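Local coordinates for protein putative uronate isomerase (Thermotoga maritima, PDB 4NAR) that probably racemises lactate, though its own substrate is not established, at residues A[108-113]-A[208-213]; A[131-136]-A[170-175]; A[177-182]-A[197-202]; A[217-222]-A[238-243]. All coordinates share one frame; numbering follows the deposited sequence.

Helix 198-213 carries contacts 1 and 3, and contacts 2 and 4 pack against it. Its C-terminal end makes contact 1 and its N-terminal end makes contact 3, with centres about 17 Å apart; L113 CD1 meets I202 CG2 at 3.7 Å between the two. Contacts 1 and 2 share the antiparallel strand pair 107-113/130-135, and their centres are about 9 Å apart. Contact 2 leads into helix 173-186, which contact 3 uses further along, about 14 Å away between centres. Contact 4 follows in the chain and touches contact 1, F211 CE1 lying 3.7 Å from S218 CB. Contacts 3 and 4 lie about 22 Å apart between centres; a sulfate, probably from the crystallisation liquor, is hydrogen-bonded to H180 of contact 3.

Contact 1 (A[108-113]-A[208-213]); sequences AFVGTL and EMIFEK
V110 and the selenomethionine M209 meet where helix 198-213 packs on a small antiparallel sheet, the pair of strands 107-113 and 130-135 in the lactate racemase N-terminal family region. The strand and helix segments run at 142° to each other, with axes 7.8 Å apart at their closest. V110 points its CB toward the helix: its CG2, wedged between the backbone N and the carbonyl carbon, lies 3.8 Å from I210 CG1, with M209 CB slightly further off. Both V110 and G111 bond to I132 through their backbones, consistent with a beta bulge at V110 and G111. G111 follows with a phi of 152°, a value that a residue with a side chain could hardly adopt. A CB there would also run into the selenium of M209, which sits 4.0 Å from G111 CA. M209 therefore lies against bare backbone; its chain bends at the last torsion, chi3 -73°, and M209 CE ends over the strand, 3.9 Å from L113 CD2. M209 also reaches I132 of the second strand, so its side chain bridges both strands of the sheet. T112 points its CB away from the helix, and its OG1 is hydrogen-bonded to E129. No hydrogen bond crosses from strand to helix; the methyl CE of M209 lies 3.6 Å from T112 O, and the selenium of M209 is as close to that same oxygen.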
loop_
_atom_site.group_PDB
_atom_site.type_symbol
_atom_site.label_atom_id
_atom_site.label_comp_id
_atom_site.label_asym_id
_atom_site.label_seq_id
_atom_site.Cartn_x
_atom_site.Cartn_y
_atom_site.Cartn_z
ATOM N N ALA A 108 0.545 4.103 20.733
ATOM C CA ALA A 108 1.550 3.921 21.772
ATOM C C ALA A 108 2.901 4.372 21.225
ATOM O O ALA A 108 3.284 4.016 20.100
ATOM C CB ALA A 108 1.611 2.450 22.238
ATOM N N PHE A 109 3.616 5.166 22.011
ATOM C CA PHE A 109 4.974 5.549 21.655
ATOM C C PHE A 109 5.910 4.379 21.959
ATOM O O PHE A 109 5.901 3.863 23.087
ATOM C CB PHE A 109 5.391 6.752 22.491
ATOM C CG PHE A 109 6.790 7.209 22.226
ATOM C CD1 PHE A 109 7.121 7.765 20.996
ATOM C CD2 PHE A 109 7.785 7.079 23.199
ATOM C CE1 PHE A 109 8.418 8.196 20.733
ATOM C CE2 PHE A 109 9.089 7.504 22.950
ATOM C CZ PHE A 109 9.405 8.071 21.712
ATOM N N VAL A 110 6.726 3.950 20.998
ATOM C CA VAL A 110 7.663 2.866 21.322
ATOM C C VAL A 110 9.127 3.315 21.384
ATOM O O VAL A 110 9.972 2.620 21.960
ATOM C CB VAL A 110 7.532 1.604 20.397
ATOM C CG1 VAL A 110 6.088 1.135 20.308
ATOM C CG2 VAL A 110 8.100 1.868 19.017
ATOM N N GLY A 111 9.422 4.468 20.790
ATOM C CA GLY A 111 10.795 4.948 20.716
ATOM C C GLY A 111 11.010 5.834 19.503
ATOM O O GLY A 111 10.063 6.097 18.759
ATOM N N THR A 112 12.240 6.301 19.297
ATOM C CA THR A 112 12.531 7.192 18.176
ATOM C C THR A 112 13.545 6.590 17.213
ATOM O O THR A 112 14.386 5.787 17.616
ATOM C CB THR A 112 13.096 8.561 18.643
ATOM O OG1 THR A 112 14.143 8.340 19.588
ATOM C CG2 THR A 112 12.033 9.419 19.312
ATOM N N LEU A 113 13.451 6.978 15.941
ATOM C CA LEU A 113 14.560 6.821 15.010
ATOM C C LEU A 113 15.548 7.969 15.265
ATOM O O LEU A 113 15.141 9.126 15.363
ATOM C CB LEU A 113 14.060 6.863 13.556
ATOM C CG LEU A 113 13.099 5.744 13.122
ATOM C CD1 LEU A 113 12.670 5.910 11.665
ATOM C CD2 LEU A 113 13.732 4.374 13.323
ATOM N N GLU A 208 11.767 -3.025 14.675
ATOM C CA GLU A 208 12.577 -3.681 15.689
ATOM C C GLU A 208 12.139 -3.243 17.085
ATOM O O GLU A 208 11.907 -4.072 17.968
ATOM C CB GLU A 208 14.037 -3.320 15.494
ATOM C CG GLU A 208 14.837 -4.398 14.807
ATOM C CD GLU A 208 16.331 -4.172 14.952
ATOM O OE1 GLU A 208 16.870 -3.242 14.295
ATOM O OE2 GLU A 208 16.958 -4.922 15.740
HETATM N N MSE A 209 12.017 -1.932 17.272
HETATM C CA MSE A 209 11.625 -1.382 18.568
HETATM C C MSE A 209 10.191 -1.785 18.937
HETATM O O MSE A 209 9.851 -1.937 20.117
HETATM C CB MSE A 209 11.767 0.140 18.557
HETATM C CG MSE A 209 13.134 0.649 19.003
HETATM SE SE MSE A 209 13.249 2.572 18.664
HETATM C CE MSE A 209 13.429 2.476 16.725
ATOM N N ILE A 210 9.358 -1.951 17.912
ATOM C CA ILE A 210 7.978 -2.372 18.102
ATOM C C ILE A 210 7.924 -3.820 18.580
ATOM O O ILE A 210 7.311 -4.110 19.614
ATOM C CB ILE A 210 7.157 -2.193 16.792
ATOM C CG1 ILE A 210 7.054 -0.704 16.442
ATOM C CG2 ILE A 210 5.768 -2.845 16.895
ATOM C CD1 ILE A 210 6.333 -0.421 15.145
ATOM N N PHE A 211 8.561 -4.731 17.843
ATOM C CA PHE A 211 8.469 -6.151 18.193
ATOM C C PHE A 211 9.110 -6.503 19.526
ATOM O O PHE A 211 8.737 -7.493 20.175
ATOM C CB PHE A 211 8.987 -7.033 17.071
ATOM C CG PHE A 211 7.991 -7.216 15.975
ATOM C CD1 PHE A 211 7.283 -8.401 15.858
ATOM C CD2 PHE A 211 7.721 -6.173 15.090
ATOM C CE1 PHE A 211 6.338 -8.558 14.844
ATOM C CE2 PHE A 211 6.787 -6.307 14.100
ATOM C CZ PHE A 211 6.088 -7.499 13.965
ATOM N N GLU A 212 10.060 -5.673 19.933
ATOM C CA GLU A 212 10.638 -5.757 21.263
ATOM C C GLU A 212 9.564 -5.604 22.347
ATOM O O GLU A 212 9.554 -6.350 23.326
ATOM C CB GLU A 212 11.680 -4.659 21.429
ATOM C CG GLU A 212 13.071 -5.164 21.775
ATOM C CD GLU A 212 13.805 -4.203 22.692
ATOM O OE1 GLU A 212 13.676 -2.968 22.494
ATOM O OE2 GLU A 212 14.482 -4.679 23.628
ATOM N N LYS A 213 8.663 -4.636 22.179
ATOM C CA LYS A 213 7.669 -4.358 23.217
ATOM C C LYS A 213 6.427 -5.273 23.166
ATOM O O LYS A 213 5.689 -5.380 24.151
ATOM C CB LYS A 213 7.273 -2.880 23.204
ATOM C CG LYS A 213 8.395 -1.938 23.661
ATOM C CD LYS A 213 8.824 -2.242 25.104
ATOM C CE LYS A 213 10.347 -2.458 25.205
ATOM N NZ LYS A 213 10.711 -3.449 26.272
#

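Contact 2 (A[131-136]-A[170-175]); sequences PIKVNR and IASTEV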
loop_
_atom_site.group_PDB
_atom_site.type_symbol
_atom_site.label_atom_id
_atom_site.label_comp_id
_atom_site.label_asym_id
_atom_site.label_seq_id
_atom_site.Cartn_x
_atom_site.Cartn_y
_atom_site.Cartn_z
ATOM N N PRO A 131 9.690 10.098 16.137
ATOM C CA PRO A 131 9.002 9.203 17.079
ATOM C C PRO A 131 8.240 8.097 16.336
ATOM O O PRO A 131 7.674 8.344 15.260
ATOM C CB PRO A 131 8.031 10.138 17.815
ATOM C CG PRO A 131 7.792 11.287 16.835
ATOM C CD PRO A 131 9.087 11.445 16.080
ATOM N N ILE A 132 8.255 6.889 16.895
ATOM C CA ILE A 132 7.505 5.768 16.334
ATOM C C ILE A 132 6.285 5.478 17.200
ATOM O O ILE A 132 6.417 5.069 18.359
ATOM C CB ILE A 132 8.381 4.493 16.241
ATOM C CG1 ILE A 132 9.572 4.748 15.317
ATOM C CG2 ILE A 132 7.584 3.308 15.726
ATOM C CD1 ILE A 132 10.893 4.694 16.037
ATOM N N LYS A 133 5.102 5.679 16.626
ATOM C CA LYS A 133 3.854 5.471 17.354
ATOM C C LYS A 133 2.912 4.558 16.574
ATOM O O LYS A 133 2.585 4.834 15.402
ATOM C CB LYS A 133 3.168 6.812 17.622
ATOM C CG LYS A 133 4.036 7.814 18.357
ATOM C CD LYS A 133 3.289 9.117 18.544
ATOM C CE LYS A 133 4.237 10.248 18.920
ATOM N NZ LYS A 133 3.780 11.529 18.302
ATOM N N VAL A 134 2.473 3.478 17.222
ATOM C CA VAL A 134 1.608 2.510 16.570
ATOM C C VAL A 134 0.391 2.195 17.442
ATOM O O VAL A 134 0.390 2.516 18.652
ATOM C CB VAL A 134 2.384 1.222 16.230
ATOM C CG1 VAL A 134 3.418 1.523 15.152
ATOM C CG2 VAL A 134 3.054 0.662 17.482
ATOM N N ASN A 135 -0.636 1.597 16.824
ATOM C CA ASN A 135 -1.892 1.325 17.518
ATOM C C ASN A 135 -1.597 0.627 18.830
ATOM O O ASN A 135 -0.804 -0.336 18.853
ATOM C CB ASN A 135 -2.821 0.429 16.693
ATOM C CG ASN A 135 -4.261 0.508 17.176
ATOM O OD1 ASN A 135 -4.578 0.062 18.275
ATOM N ND2 ASN A 135 -5.131 1.116 16.367
ATOM N N ARG A 136 -2.205 1.103 19.917
ATOM C CA ARG A 136 -1.850 0.585 21.240
ATOM C C ARG A 136 -2.335 -0.856 21.435
ATOM O O ARG A 136 -1.863 -1.556 22.343
ATOM C CB ARG A 136 -2.343 1.507 22.355
ATOM C CG ARG A 136 -3.798 1.895 22.217
ATOM C CD ARG A 136 -4.246 2.699 23.426
ATOM N NE ARG A 136 -5.484 2.142 23.972
ATOM C CZ ARG A 136 -5.574 1.487 25.128
ATOM N NH1 ARG A 136 -4.500 1.320 25.894
ATOM N NH2 ARG A 136 -6.750 1.013 25.527
ATOM N N ILE A 170 -0.584 0.363 10.670
ATOM C CA ILE A 170 -1.194 0.699 11.947
ATOM C C ILE A 170 -0.311 1.682 12.710
ATOM O O ILE A 170 -0.196 1.638 13.946
ATOM C CB ILE A 170 -1.419 -0.566 12.790
ATOM C CG1 ILE A 170 -0.079 -1.291 12.980
ATOM C CG2 ILE A 170 -2.477 -1.474 12.130
ATOM C CD1 ILE A 170 -0.161 -2.544 13.777
ATOM N N ALA A 171 0.305 2.575 11.954
ATOM C CA ALA A 171 1.251 3.525 12.519
ATOM C C ALA A 171 0.636 4.932 12.528
ATOM O O ALA A 171 -0.595 5.110 12.703
ATOM C CB ALA A 171 2.560 3.497 11.729
ATOM N N SER A 172 1.486 5.930 12.318
ATOM C CA SER A 172 1.021 7.298 12.307
ATOM C C SER A 172 1.948 8.215 11.528
ATOM O O SER A 172 2.938 7.776 10.921
ATOM C CB SER A 172 0.811 7.807 13.739
ATOM O OG SER A 172 1.932 7.522 14.563
ATOM N N THR A 173 1.629 9.499 11.614
ATOM C CA THR A 173 2.101 10.521 10.702
ATOM C C THR A 173 3.610 10.663 10.546
ATOM O O THR A 173 4.114 10.693 9.422
ATOM C CB THR A 173 1.511 11.873 11.114
ATOM O OG1 THR A 173 0.095 11.806 10.936
ATOM C CG2 THR A 173 2.065 12.992 10.256
ATOM N N GLU A 174 4.323 10.771 11.663
ATOM C CA GLU A 174 5.728 11.155 11.597
ATOM C C GLU A 174 6.558 10.131 10.844
ATOM O O GLU A 174 7.244 10.487 9.875
ATOM C CB GLU A 174 6.329 11.409 12.982
ATOM C CG GLU A 174 5.559 12.394 13.835
ATOM C CD GLU A 174 4.518 11.691 14.708
ATOM O OE1 GLU A 174 3.867 10.710 14.225
ATOM O OE2 GLU A 174 4.361 12.118 15.882
ATOM N N VAL A 175 6.493 8.868 11.272
ATOM C CA VAL A 175 7.322 7.851 10.644
ATOM C C VAL A 175 6.889 7.586 9.191
ATOM O O VAL A 175 7.728 7.313 8.316
ATOM C CB VAL A 175 7.355 6.541 11.486
ATOM C CG1 VAL A 175 5.932 5.928 11.617
ATOM C CG2 VAL A 175 8.369 5.541 10.915
HETATM O O HOH W 1 5.185 8.097 13.792
#
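K133 and E174 join strand 130-135 to the start of helix 173-186 by a salt bridge, 2.6 Å from K133 NZ to E174 OE2. The strand belongs to an antiparallel pair with 107-113, and the loop 170-172 runs beside it into the helix. E174 bends at chi2 (91°), and NZ meets OE2 on its syn side; P131 CG packs against the same carboxylate, 3.7 Å from E174 OE2. One residue before the helix, S172 occupies the N-cap position, yet its OG makes no capping bond. Instead S172 OG donates to K133 O at 2.9 Å, tilted out of that carbonyl plane. A water takes up the V175 N-H in the first turn, at 2.9 Å, and donates to P131 O and E174 OE1, so one water links the strand to the N-terminal turn of the helix. Further along, N135 N donates to I170 O at 2.9 Å almost straight down the carbonyl bond, and V134 CG1 rests 4.0 Å from A171 CB. Behind this inner shell, I132 and V134 turn to helix 198-213. Outside both segments H99 fastens the two together: its NE2 is hydrogen-bonded to A171 O and its ND1 to N135 ND2.

Contact 3 (A[177-182]-A[197-202]); sequences DTFHWA and NPARKI. With SO4 (sulfate ion), chain B.
F179 chi1 (88°) sets CG between the backbone N and the carbonyl carbon, which carries the ring past A199, with F179 CD1 3.7 Å from A199 CB. I202 is extended at chi2 (173°), which places its CD1 at F179 CA; there I202 CD1 fits between T178 CG2 and A182 CB, 3.7 Å from A182 CB. A182 CB also touches P198 CB, so small side chains bring the two helices close, their axes 8.4 Å apart and nearly antiparallel. N197 caps the second helix, N197 OD1 accepting from R200 N at 3.0 Å. F179 CE1 stands 3.6 Å above the H180 ring plane, over its centre, and packs the imidazole; H180 NE2 donates to sulfate O1 at 2.8 Å, almost straight (163°). An alanine in place of H180 would probably leave sulfate O1 without this N-H and F179 CE1 without the imidazole it lies over. T72, W283 and N348 also hydrogen-bond the sulfate. The pair is the antiparallel packing of helix 173-186 on the first turns of helix 198-213; helix 115-121 touches P198 and I202, while helix 347-357 lies against H180 and W181.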
loop_
_atom_site.group_PDB
_atom_site.type_symbol
_atom_site.label_atom_id
_atom_site.label_comp_id
_atom_site.label_asym_id
_atom_site.label_seq_id
_atom_site.Cartn_x
_atom_site.Cartn_y
_atom_site.Cartn_z
ATOM N N ASP A 177 5.392 9.818 7.076
ATOM C CA ASP A 177 5.854 10.950 6.272
ATOM C C ASP A 177 7.310 10.730 5.859
ATOM O O ASP A 177 7.685 10.933 4.686
ATOM C CB ASP A 177 5.752 12.263 7.060
ATOM C CG ASP A 177 4.327 12.842 7.077
ATOM O OD1 ASP A 177 3.341 12.098 6.815
ATOM O OD2 ASP A 177 4.199 14.058 7.365
ATOM N N THR A 178 8.108 10.303 6.840
ATOM C CA THR A 178 9.539 10.099 6.685
ATOM C C THR A 178 9.853 9.041 5.642
ATOM O O THR A 178 10.706 9.267 4.775
ATOM C CB THR A 178 10.194 9.684 8.020
ATOM O OG1 THR A 178 10.079 10.757 8.961
ATOM C CG2 THR A 178 11.675 9.329 7.826
ATOM N N PHE A 179 9.186 7.888 5.702
ATOM C CA PHE A 179 9.521 6.869 4.710
ATOM C C PHE A 179 9.021 7.241 3.313
ATOM O O PHE A 179 9.699 6.977 2.317
ATOM C CB PHE A 179 9.143 5.436 5.146
ATOM C CG PHE A 179 7.734 5.006 4.797
ATOM C CD1 PHE A 179 7.360 4.728 3.480
ATOM C CD2 PHE A 179 6.802 4.788 5.807
ATOM C CE1 PHE A 179 6.074 4.302 3.172
ATOM C CE2 PHE A 179 5.511 4.349 5.507
ATOM C CZ PHE A 179 5.147 4.106 4.185
ATOM N N HIS A 180 7.846 7.861 3.243
ATOM C CA HIS A 180 7.321 8.306 1.954
ATOM C C HIS A 180 8.266 9.314 1.288
ATOM O O HIS A 180 8.520 9.237 0.082
ATOM C CB HIS A 180 5.913 8.886 2.100
ATOM C CG HIS A 180 4.834 7.850 2.104
ATOM N ND1 HIS A 180 4.537 7.077 0.998
ATOM C CD2 HIS A 180 3.969 7.463 3.076
ATOM C CE1 HIS A 180 3.543 6.255 1.290
ATOM N NE2 HIS A 180 3.180 6.471 2.545
ATOM N N TRP A 181 8.804 10.241 2.078
ATOM C CA TRP A 181 9.711 11.239 1.536
ATOM C C TRP A 181 11.057 10.633 1.144
ATOM O O TRP A 181 11.616 10.978 0.101
ATOM C CB TRP A 181 9.910 12.384 2.532
ATOM C CG TRP A 181 10.630 13.558 1.932
ATOM C CD1 TRP A 181 11.868 14.032 2.287
ATOM C CD2 TRP A 181 10.175 14.389 0.856
ATOM N NE1 TRP A 181 12.204 15.112 1.501
ATOM C CE2 TRP A 181 11.176 15.356 0.607
ATOM C CE3 TRP A 181 9.004 14.428 0.079
ATOM C CZ2 TRP A 181 11.060 16.340 -0.381
ATOM C CZ3 TRP A 181 8.883 15.409 -0.914
ATOM C CH2 TRP A 181 9.906 16.350 -1.131
ATOM N N ALA A 182 11.584 9.751 1.997
ATOM C CA ALA A 182 12.811 9.014 1.698
ATOM C C ALA A 182 12.653 8.290 0.360
ATOM O O ALA A 182 13.547 8.337 -0.496
ATOM C CB ALA A 182 13.118 8.004 2.815
ATOM N N ASN A 197 15.640 -0.888 -0.047
ATOM C CA ASN A 197 15.526 0.526 -0.418
ATOM C C ASN A 197 15.343 1.363 0.855
ATOM O O ASN A 197 15.171 0.794 1.949
ATOM C CB ASN A 197 14.338 0.723 -1.364
ATOM C CG ASN A 197 13.055 0.159 -0.796
ATOM O OD1 ASN A 197 12.505 0.682 0.189
ATOM N ND2 ASN A 197 12.567 -0.924 -1.409
ATOM N N PRO A 198 15.381 2.708 0.738
ATOM C CA PRO A 198 15.355 3.496 1.987
ATOM C C PRO A 198 14.125 3.288 2.885
ATOM O O PRO A 198 14.292 3.188 4.109
ATOM C CB PRO A 198 15.381 4.952 1.492
ATOM C CG PRO A 198 16.036 4.879 0.143
ATOM C CD PRO A 198 15.603 3.564 -0.448
ATOM N N ALA A 199 12.927 3.264 2.299
ATOM C CA ALA A 199 11.685 3.106 3.077
ATOM C C ALA A 199 11.662 1.765 3.808
ATOM O O ALA A 199 11.232 1.671 4.963
ATOM C CB ALA A 199 10.460 3.221 2.173
ATOM N N ARG A 200 12.123 0.731 3.117
ATOM C CA ARG A 200 12.214 -0.601 3.683
ATOM C C ARG A 200 13.239 -0.598 4.868
ATOM O O ARG A 200 12.999 -1.201 5.925
ATOM C CB ARG A 200 12.579 -1.564 2.545
ATOM C CG ARG A 200 11.873 -2.908 2.522
ATOM C CD ARG A 200 10.364 -2.850 2.197
ATOM N NE ARG A 200 9.662 -3.666 3.184
ATOM C CZ ARG A 200 8.434 -4.173 3.088
ATOM N NH1 ARG A 200 7.665 -3.996 2.016
ATOM N NH2 ARG A 200 7.973 -4.878 4.115
ATOM N N LYS A 201 14.350 0.126 4.726
ATOM C CA LYS A 201 15.289 0.303 5.852
ATOM C C LYS A 201 14.663 0.995 7.066
ATOM O O LYS A 201 14.860 0.558 8.209
ATOM C CB LYS A 201 16.524 1.095 5.423
ATOM C CG LYS A 201 17.522 0.299 4.588
ATOM C CD LYS A 201 18.642 1.217 4.071
ATOM C CE LYS A 201 19.783 0.410 3.463
ATOM N NZ LYS A 201 19.320 -0.271 2.226
ATOM N N ILE A 202 13.938 2.087 6.814
ATOM C CA ILE A 202 13.246 2.833 7.868
ATOM C C ILE A 202 12.198 1.952 8.567
ATOM O O ILE A 202 12.107 1.908 9.804
ATOM C CB ILE A 202 12.533 4.080 7.288
ATOM C CG1 ILE A 202 13.562 5.115 6.823
ATOM C CG2 ILE A 202 11.605 4.708 8.316
ATOM C CD1 ILE A 202 12.939 6.291 6.081
HETATM S S SO4 B . -0.533 5.590 3.161
HETATM O O1 SO4 B . 0.847 5.147 3.425
HETATM O O2 SO4 B . -1.459 4.800 3.987
HETATM O O3 SO4 B . -0.648 7.022 3.471
HETATM O O4 SO4 B . -0.849 5.382 1.732
#

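Contact 4 (A[217-222]-A[238-243]); sequences RSFTLN and IDEGYE
R217 presents the edge of its guanidinium to E240 and one face to F219, whose CZ stands 3.4 Å above that plane toward the rim. The grip on the carboxylate is side-on: R217 NE donates to E240 OE2 at 2.7 Å and R217 NH2 to E240 OE1 at 2.6 Å, the two planes 27° apart. F219 lies alongside E240, F219 CE1 3.5 Å from E240 CD, with R217 NH2 and D239 O near the ring edge. An alanine in place of R217 would probably leave the E240 carboxylate without its charge partner and F219 CZ without the flat group it lies against. A water bridges S218 N and E240 OE2. On the other face of the sheet T220 CG2 packs on D239 CB at 3.6 Å. T220 and D239 form a hydrogen-bonded antiparallel pair, flanked by the non-hydrogen-bonded pairs F219-E240 and L221-I238. Beyond the F219-E240 pair, G241 N donates to S218 O at 2.7 Å, and the positive phi of G241 (72°) lets the chain turn into helix 241-259. This is the open end of beta hairpin 217-227/231-240; strand 217-227 runs parallel to 144-150 in the mixed sheet, and 231-240 pairs antiparallel on its other side.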
loop_
_atom_site.group_PDB
_atom_site.type_symbol
_atom_site.label_atom_id
_atom_site.label_comp_id
_atom_site.label_asym_id
_atom_site.label_seq_id
_atom_site.Cartn_x
_atom_site.Cartn_y
_atom_site.Cartn_z
ATOM N N ARG A 217 3.063 -13.758 21.160
ATOM C CA ARG A 217 3.752 -14.357 20.011
ATOM C C ARG A 217 3.207 -13.727 18.725
ATOM O O ARG A 217 1.988 -13.582 18.575
ATOM C CB ARG A 217 3.530 -15.871 19.960
ATOM C CG ARG A 217 4.110 -16.659 21.139
ATOM C CD ARG A 217 3.893 -18.161 20.929
ATOM N NE ARG A 217 4.646 -18.671 19.778
ATOM C CZ ARG A 217 4.572 -19.920 19.320
ATOM N NH1 ARG A 217 3.761 -20.802 19.905
ATOM N NH2 ARG A 217 5.307 -20.281 18.268
ATOM N N SER A 218 4.096 -13.365 17.801
ATOM C CA SER A 218 3.698 -12.644 16.584
ATOM C C SER A 218 3.889 -13.441 15.299
ATOM O O SER A 218 4.996 -13.891 15.002
ATOM C CB SER A 218 4.512 -11.360 16.447
ATOM O OG SER A 218 4.072 -10.409 17.390
ATOM N N PHE A 219 2.843 -13.561 14.493
ATOM C CA PHE A 219 2.984 -14.319 13.263
ATOM C C PHE A 219 2.784 -13.481 12.034
ATOM O O PHE A 219 1.967 -12.563 12.012
ATOM C CB PHE A 219 2.047 -15.525 13.267
ATOM C CG PHE A 219 2.278 -16.430 14.442
ATOM C CD1 PHE A 219 3.303 -17.374 14.413
ATOM C CD2 PHE A 219 1.531 -16.282 15.610
ATOM C CE1 PHE A 219 3.556 -18.195 15.521
ATOM C CE2 PHE A 219 1.776 -17.102 16.731
ATOM C CZ PHE A 219 2.794 -18.056 16.684
ATOM N N THR A 220 3.573 -13.780 11.017
ATOM C CA THR A 220 3.338 -13.211 9.711
ATOM C C THR A 220 2.759 -14.289 8.811
ATOM O O THR A 220 3.248 -15.428 8.768
ATOM C CB THR A 220 4.612 -12.603 9.076
ATOM O OG1 THR A 220 4.303 -12.167 7.746
ATOM C CG2 THR A 220 5.778 -13.622 9.022
ATOM N N LEU A 221 1.677 -13.937 8.137
ATOM C CA LEU A 221 1.052 -14.813 7.166
ATOM C C LEU A 221 1.073 -14.007 5.864
ATOM O O LEU A 221 0.167 -13.211 5.591
ATOM C CB LEU A 221 -0.365 -15.191 7.626
ATOM C CG LEU A 221 -0.414 -15.889 8.999
ATOM C CD1 LEU A 221 -0.489 -14.903 10.158
ATOM C CD2 LEU A 221 -1.558 -16.894 9.097
ATOM N N ASN A 222 2.156 -14.183 5.106
ATOM C CA ASN A 222 2.487 -13.337 3.965
ATOM C C ASN A 222 1.964 -13.973 2.662
ATOM O O ASN A 222 2.485 -14.990 2.183
ATOM C CB ASN A 222 4.008 -13.129 3.917
ATOM C CG ASN A 222 4.427 -11.950 3.031
ATOM O OD1 ASN A 222 3.707 -11.559 2.097
ATOM N ND2 ASN A 222 5.598 -11.370 3.329
ATOM N N ILE A 238 4.150 -18.499 6.113
ATOM C CA ILE A 238 3.848 -18.319 7.526
ATOM C C ILE A 238 5.134 -18.360 8.345
ATOM O O ILE A 238 5.925 -19.287 8.204
ATOM C CB ILE A 238 2.889 -19.418 8.026
ATOM C CG1 ILE A 238 1.650 -19.493 7.118
ATOM C CG2 ILE A 238 2.519 -19.185 9.496
ATOM C CD1 ILE A 238 0.522 -20.396 7.634
ATOM N N ASP A 239 5.347 -17.366 9.202
ATOM C CA ASP A 239 6.571 -17.317 9.976
ATOM C C ASP A 239 6.356 -16.532 11.264
ATOM O O ASP A 239 5.261 -16.009 11.506
ATOM C CB ASP A 239 7.691 -16.717 9.134
ATOM C CG ASP A 239 9.072 -17.139 9.612
ATOM O OD1 ASP A 239 9.210 -17.506 10.814
ATOM O OD2 ASP A 239 10.021 -17.083 8.791
ATOM N N GLU A 240 7.383 -16.449 12.102
ATOM C CA GLU A 240 7.173 -15.924 13.454
ATOM C C GLU A 240 8.191 -14.850 13.867
ATOM O O GLU A 240 9.388 -14.948 13.569
ATOM C CB GLU A 240 7.132 -17.074 14.488
ATOM C CG GLU A 240 6.987 -16.590 15.943
ATOM C CD GLU A 240 6.670 -17.695 16.965
ATOM O OE1 GLU A 240 6.813 -18.905 16.652
ATOM O OE2 GLU A 240 6.280 -17.337 18.109
ATOM N N GLY A 241 7.705 -13.819 14.554
ATOM C CA GLY A 241 8.571 -12.793 15.111
ATOM C C GLY A 241 9.158 -11.881 14.043
ATOM O O GLY A 241 8.965 -12.100 12.832
ATOM N N TYR A 242 9.867 -10.849 14.499
ATOM C CA TYR A 242 10.511 -9.882 13.619
ATOM C C TYR A 242 11.281 -10.558 12.480
ATOM O O TYR A 242 11.032 -10.274 11.296
ATOM C CB TYR A 242 11.431 -8.973 14.446
ATOM C CG TYR A 242 12.237 -7.980 13.635
ATOM C CD1 TYR A 242 11.654 -6.807 13.158
ATOM C CD2 TYR A 242 13.599 -8.200 13.368
ATOM C CE1 TYR A 242 12.394 -5.880 12.408
ATOM C CE2 TYR A 242 14.354 -7.270 12.617
ATOM C CZ TYR A 242 13.739 -6.120 12.140
ATOM O OH TYR A 242 14.470 -5.207 11.408
ATOM N N GLU A 243 12.205 -11.452 12.839
ATOM C CA GLU A 243 13.048 -12.128 11.843
ATOM C C GLU A 243 12.202 -12.943 10.870
ATOM O O GLU A 243 12.575 -13.115 9.699
ATOM C CB GLU A 243 14.083 -13.052 12.512
ATOM C CG GLU A 243 15.053 -12.352 13.444
ATOM C CD GLU A 243 16.075 -11.487 12.696
ATOM O OE1 GLU A 243 16.092 -11.527 11.430
ATOM O OE2 GLU A 243 16.864 -10.772 13.380
HETATM O O HOH W 2 6.666 -14.344 18.289
#